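Surface-associated protein CshB (Streptococcus gordonii, PDB 6YZG) acts as a cell-wall-anchored streptococcal surface adhesin, probably binding fibronectin, and is represented here by its non-repetitive domain 2 (NR2). Local coordinates at the interface of chains A and B. Coordinates in Å, arbitrary orientation; residue numbers count along the deposited sequence, not the author numbering. Chains: chain A/B, Surface-associated protein CshB.

Contact 1: the interface of chains A and B. Residues chain A 138-141, 158, 161, 163; chain B 238-242, 261-263.
A threonine on a strand that chain B adds to the sheet of chain A shows how one small side chain can be fixed from several directions at once. B:Thr240 lies in strand 234-241, and its CB sits 3.7 Å above the ring plane of A:Trp163, toward the rim. On the same face lies A:Thr158, whose CG2 also stands over the indole. From CB, the methyl CG2 takes the crowded position between backbone N and carbonyl carbon and rests 3.5 Å from A:Trp163 CZ3. The hydroxyl OG1 points anti to the backbone N (chi1 -180°) and donates to A:Thr161 O at 2.7 Å, in the carbonyl plane and on a lone pair. It also meets A:Thr158 OG1 tip to tip at 2.8 Å, in a hydrogen bond whose direction is not decided. Two bonds thus fix the hydroxyl's rotation. The backbone of B:Thr240 pairs both ways with A:Val140: A:Val140 N reaches B:Thr240 O at 2.8 Å, nearly along the C=O axis, and B:Thr240 N returns to A:Val140 O. On the far flank, A:Val140 CG2 lies alongside the B:Phe262 ring, 3.6 Å from CE2, while A:Pro138 CB approaches that ring at its edge. B:Leu263 N bonds A:Thr139 O at 2.9 Å. Strand 139-144 of chain A therefore runs antiparallel between strands 234-241 and 258-263 of chain B, forming one continuous sheet across the chains.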
# COMPACT_ATOMS: atom_id res chain seq x y z
N PRO A 138 -24.99 -17.00 15.67
CA PRO A 138 -23.91 -17.20 14.71
C PRO A 138 -22.56 -16.69 15.22
O PRO A 138 -22.51 -15.90 16.19
CB PRO A 138 -24.39 -16.30 13.58
CG PRO A 138 -25.09 -15.18 14.24
CD PRO A 138 -25.79 -15.80 15.46
N THR A 139 -21.53 -17.17 14.61
CA THR A 139 -20.13 -16.72 14.81
C THR A 139 -19.73 -16.07 13.50
O THR A 139 -19.56 -16.79 12.48
CB THR A 139 -19.20 -17.85 15.20
OG1 THR A 139 -19.64 -18.40 16.45
CG2 THR A 139 -17.76 -17.38 15.32
N VAL A 140 -19.63 -14.77 13.49
CA VAL A 140 -19.45 -13.96 12.27
C VAL A 140 -18.05 -13.42 12.24
O VAL A 140 -17.56 -12.92 13.26
CB VAL A 140 -20.42 -12.80 12.22
CG1 VAL A 140 -20.18 -11.96 11.01
CG2 VAL A 140 -21.85 -13.29 12.24
N VAL A 141 -17.39 -13.58 11.10
CA VAL A 141 -16.05 -12.97 10.89
C VAL A 141 -16.15 -11.90 9.80
O VAL A 141 -16.97 -12.04 8.88
CB VAL A 141 -14.94 -13.97 10.54
CG1 VAL A 141 -14.65 -14.82 11.77
CG2 VAL A 141 -15.29 -14.82 9.32
N THR A 158 -21.19 -4.19 15.45
CA THR A 158 -21.93 -5.40 15.81
C THR A 158 -22.86 -5.11 17.00
O THR A 158 -22.54 -4.25 17.83
CB THR A 158 -20.97 -6.54 16.19
OG1 THR A 158 -21.74 -7.71 16.49
CG2 THR A 158 -20.03 -6.19 17.35
N THR A 161 -21.13 -10.01 20.48
CA THR A 161 -19.97 -9.87 21.36
C THR A 161 -19.00 -8.86 20.79
O THR A 161 -18.81 -8.75 19.59
CB THR A 161 -19.34 -11.21 21.68
OG1 THR A 161 -18.85 -11.85 20.50
CG2 THR A 161 -20.32 -12.13 22.37
N TRP A 163 -15.62 -7.24 19.46
CA TRP A 163 -14.73 -7.84 18.45
C TRP A 163 -13.55 -8.56 19.05
O TRP A 163 -12.86 -7.99 19.92
CB TRP A 163 -14.29 -6.75 17.48
CG TRP A 163 -15.41 -6.17 16.67
CD1 TRP A 163 -15.96 -4.92 16.82
CD2 TRP A 163 -16.14 -6.79 15.59
NE1 TRP A 163 -16.93 -4.71 15.88
CE2 TRP A 163 -17.08 -5.84 15.13
CE3 TRP A 163 -16.08 -8.04 14.99
CZ2 TRP A 163 -17.90 -6.13 14.03
CZ3 TRP A 163 -16.92 -8.33 13.96
CH2 TRP A 163 -17.82 -7.38 13.47
N VAL B 238 -11.63 -10.03 12.29
CA VAL B 238 -12.27 -9.97 13.62
C VAL B 238 -13.53 -10.78 13.62
O VAL B 238 -14.20 -10.99 12.60
CB VAL B 238 -12.49 -8.52 14.11
CG1 VAL B 238 -11.16 -7.89 14.49
CG2 VAL B 238 -13.22 -7.66 13.08
N MET B 239 -13.93 -11.17 14.83
CA MET B 239 -15.09 -12.06 15.05
C MET B 239 -16.04 -11.48 16.09
O MET B 239 -15.61 -10.90 17.11
CB MET B 239 -14.57 -13.41 15.53
CG MET B 239 -15.59 -14.48 15.68
SD MET B 239 -14.90 -15.88 16.70
CE MET B 239 -15.11 -15.39 18.43
N THR B 240 -17.32 -11.69 15.83
CA THR B 240 -18.41 -11.33 16.79
C THR B 240 -19.36 -12.52 16.87
O THR B 240 -19.66 -13.14 15.82
CB THR B 240 -19.09 -10.01 16.41
OG1 THR B 240 -20.11 -9.75 17.39
CG2 THR B 240 -19.78 -10.06 15.05
N ARG B 241 -19.81 -12.85 18.08
CA ARG B 241 -20.74 -13.99 18.27
C ARG B 241 -22.09 -13.47 18.79
O ARG B 241 -22.10 -12.52 19.49
CB ARG B 241 -20.13 -14.98 19.26
CG ARG B 241 -20.94 -16.26 19.44
CD ARG B 241 -20.24 -17.36 20.25
NE ARG B 241 -19.21 -17.85 19.37
CZ ARG B 241 -18.17 -18.59 19.74
NH1 ARG B 241 -17.96 -18.92 21.01
NH2 ARG B 241 -17.30 -18.94 18.81
N GLY B 242 -23.17 -14.14 18.39
CA GLY B 242 -24.50 -13.75 18.87
C GLY B 242 -24.97 -12.43 18.33
O GLY B 242 -25.75 -11.74 19.01
N GLY B 261 -17.94 -13.69 6.79
CA GLY B 261 -18.01 -15.14 6.83
C GLY B 261 -18.61 -15.60 8.14
O GLY B 261 -18.93 -14.81 9.04
N PHE B 262 -18.89 -16.89 8.15
CA PHE B 262 -19.50 -17.55 9.31
C PHE B 262 -18.66 -18.77 9.65
O PHE B 262 -18.25 -19.51 8.74
CB PHE B 262 -20.93 -17.92 9.01
CG PHE B 262 -21.88 -16.77 8.89
CD1 PHE B 262 -21.89 -15.92 7.79
CD2 PHE B 262 -22.71 -16.44 9.95
CE1 PHE B 262 -22.73 -14.81 7.77
CE2 PHE B 262 -23.62 -15.39 9.90
CZ PHE B 262 -23.61 -14.54 8.81
N LEU B 263 -18.53 -19.03 10.94
CA LEU B 263 -17.86 -20.25 11.43
C LEU B 263 -18.97 -21.16 11.97
O LEU B 263 -19.83 -20.67 12.67
CB LEU B 263 -16.82 -19.89 12.49
CG LEU B 263 -15.77 -18.86 12.06
CD1 LEU B 263 -14.77 -18.63 13.17
CD2 LEU B 263 -15.11 -19.26 10.78
O HOH W 1 -16.21 -11.71 19.91
O HOH W 2 -22.05 -18.93 12.41
O HOH W 3 -22.52 -13.00 15.30

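Contact 2: the interface of chains A and B. Residues chain A 241-242, 267, 270-272, 274; chain B 33, 131, 136-137, 139.
The peptide N-H of B:Ala137, just past strand 134-136 and extended in backbone shape, donates to A:Pro271 O at 2.9 Å, bent to 156° at the hydrogen and in the carbonyl plane. This bond ties a loop of chain A to the short link between strands 134-136 and 139-144 of chain B, and the methyl of B:Ala137 completes the fit. Its CB lies 4.0 Å from A:Tyr274 CD1 and also touches A:Gly242 CA and A:Pro271 CG. A:Gly242 CA in turn lies over one face of the A:Tyr274 ring, toward the rim, so the aromatic backs the glycine. A:Arg241 leaves strand 234-241 with CG anti to the backbone N, then bends at chi3 (-72°) to run alongside B:Thr139. Its NE donates to B:Thr139 OG1 at 3.0 Å, with the hydroxyl tilted 22° out of the guanidinium plane; NH2 adds a weak bond at most. The methyl CG2 of B:Thr139 lies at the guanidinium edge, in plane. Farther along, A:Val267 places CG2 anti to its backbone N and meets B:Tyr33 tip to tip, 3.7 Å from CE2 at the ring's edge. The same methyl lies 3.8 Å from B:Tyr131 CB, the two side chains crossing at about a right angle. The A:Pro271 bond and A:Val267 packing appear to hold the segment after strand 258-263 of chain A against chain B, while A:Arg241 secures the end of strand 234-241.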
# COMPACT_ATOMS: atom_id res chain seq x y z
N ARG A 241 26.61 -9.96 -8.79
CA ARG A 241 27.98 -10.31 -8.37
C ARG A 241 28.99 -9.71 -9.35
O ARG A 241 28.69 -9.59 -10.49
CB ARG A 241 28.13 -11.83 -8.34
CG ARG A 241 29.46 -12.34 -7.80
CD ARG A 241 29.54 -13.84 -7.55
NE ARG A 241 28.72 -14.06 -6.38
CZ ARG A 241 28.25 -15.22 -5.98
NH1 ARG A 241 28.47 -16.34 -6.65
NH2 ARG A 241 27.49 -15.24 -4.89
N GLY A 242 30.16 -9.33 -8.83
CA GLY A 242 31.21 -8.78 -9.70
C GLY A 242 30.89 -7.42 -10.25
O GLY A 242 31.36 -7.08 -11.35
N VAL A 267 33.53 -15.49 0.21
CA VAL A 267 34.73 -14.68 -0.20
C VAL A 267 35.89 -15.62 -0.60
O VAL A 267 36.64 -15.23 -1.53
CB VAL A 267 35.18 -13.65 0.86
CG1 VAL A 267 35.61 -14.28 2.18
CG2 VAL A 267 36.32 -12.80 0.34
N ALA A 270 35.99 -16.37 -4.26
CA ALA A 270 35.64 -15.15 -5.02
C ALA A 270 36.82 -14.77 -5.91
O ALA A 270 37.96 -14.71 -5.46
CB ALA A 270 35.30 -14.00 -4.10
N PRO A 271 36.58 -14.47 -7.20
CA PRO A 271 37.64 -13.95 -8.05
C PRO A 271 38.06 -12.53 -7.63
O PRO A 271 37.34 -11.86 -6.80
CB PRO A 271 37.03 -13.96 -9.46
CG PRO A 271 35.54 -13.89 -9.23
CD PRO A 271 35.29 -14.59 -7.90
N GLU A 272 39.21 -12.09 -8.14
CA GLU A 272 39.73 -10.73 -7.91
C GLU A 272 38.78 -9.74 -8.60
O GLU A 272 38.52 -8.67 -8.06
CB GLU A 272 41.16 -10.62 -8.44
CG GLU A 272 41.75 -9.23 -8.28
CD GLU A 272 43.27 -9.20 -8.33
OE1 GLU A 272 43.83 -8.09 -8.29
OE2 GLU A 272 43.87 -10.29 -8.44
N TYR A 274 35.68 -9.52 -12.20
CA TYR A 274 35.01 -10.09 -13.39
C TYR A 274 35.63 -9.56 -14.70
O TYR A 274 35.30 -10.10 -15.79
CB TYR A 274 33.52 -9.80 -13.25
CG TYR A 274 32.76 -10.89 -12.55
CD1 TYR A 274 33.12 -11.36 -11.30
CD2 TYR A 274 31.70 -11.49 -13.21
CE1 TYR A 274 32.40 -12.37 -10.67
CE2 TYR A 274 31.03 -12.56 -12.65
CZ TYR A 274 31.31 -12.93 -11.35
OH TYR A 274 30.53 -13.97 -10.92
N TYR B 33 37.01 -7.31 5.78
CA TYR B 33 36.24 -7.13 4.50
C TYR B 33 35.72 -5.68 4.48
O TYR B 33 34.82 -5.37 5.28
CB TYR B 33 35.16 -8.18 4.40
CG TYR B 33 34.60 -8.39 3.02
CD1 TYR B 33 33.80 -7.43 2.42
CD2 TYR B 33 34.86 -9.52 2.31
CE1 TYR B 33 33.31 -7.60 1.13
CE2 TYR B 33 34.39 -9.70 1.02
CZ TYR B 33 33.61 -8.72 0.43
OH TYR B 33 33.12 -8.86 -0.84
N TYR B 131 39.36 -7.75 0.65
CA TYR B 131 39.44 -8.74 1.72
C TYR B 131 40.92 -8.89 2.09
O TYR B 131 41.69 -9.22 1.22
CB TYR B 131 38.80 -10.08 1.41
CG TYR B 131 38.86 -11.02 2.59
CD1 TYR B 131 38.28 -10.70 3.81
CD2 TYR B 131 39.61 -12.19 2.51
CE1 TYR B 131 38.37 -11.55 4.91
CE2 TYR B 131 39.69 -13.05 3.59
CZ TYR B 131 39.11 -12.73 4.79
OH TYR B 131 39.19 -13.58 5.87
N VAL B 136 38.42 -7.89 -4.27
CA VAL B 136 37.60 -9.10 -4.49
C VAL B 136 36.30 -8.69 -5.21
O VAL B 136 35.88 -7.59 -5.09
CB VAL B 136 37.31 -9.86 -3.18
CG1 VAL B 136 38.54 -10.52 -2.57
CG2 VAL B 136 36.58 -9.01 -2.16
N ALA B 137 35.73 -9.65 -5.90
CA ALA B 137 34.42 -9.44 -6.55
C ALA B 137 33.38 -9.46 -5.45
O ALA B 137 33.18 -10.47 -4.80
CB ALA B 137 34.14 -10.51 -7.57
N THR B 139 29.46 -9.46 -3.77
CA THR B 139 28.09 -9.98 -3.94
C THR B 139 27.18 -8.94 -3.31
O THR B 139 27.19 -8.79 -2.07
CB THR B 139 27.90 -11.35 -3.32
OG1 THR B 139 28.78 -12.28 -3.96
CG2 THR B 139 26.46 -11.83 -3.43

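The C-alpha centres of contact 1 and contact 2 stand about 57 Å apart, at opposite ends of a two-fold dimer. Residues 139, 241 and 242 take part in both with the chains exchanged, as do strands 139-144 and 234-241. By symmetry, the twin of contact 2 overlaps contact 1: strand insertion in the one continues into the loop docking of the other. Each lobe thus combines the earlier part of one chain with the later part of its partner, as in a domain-swapped dimer. Whether this exchange occurs on the bacterial surface or arises in crystallisation cannot be told from the structure alone.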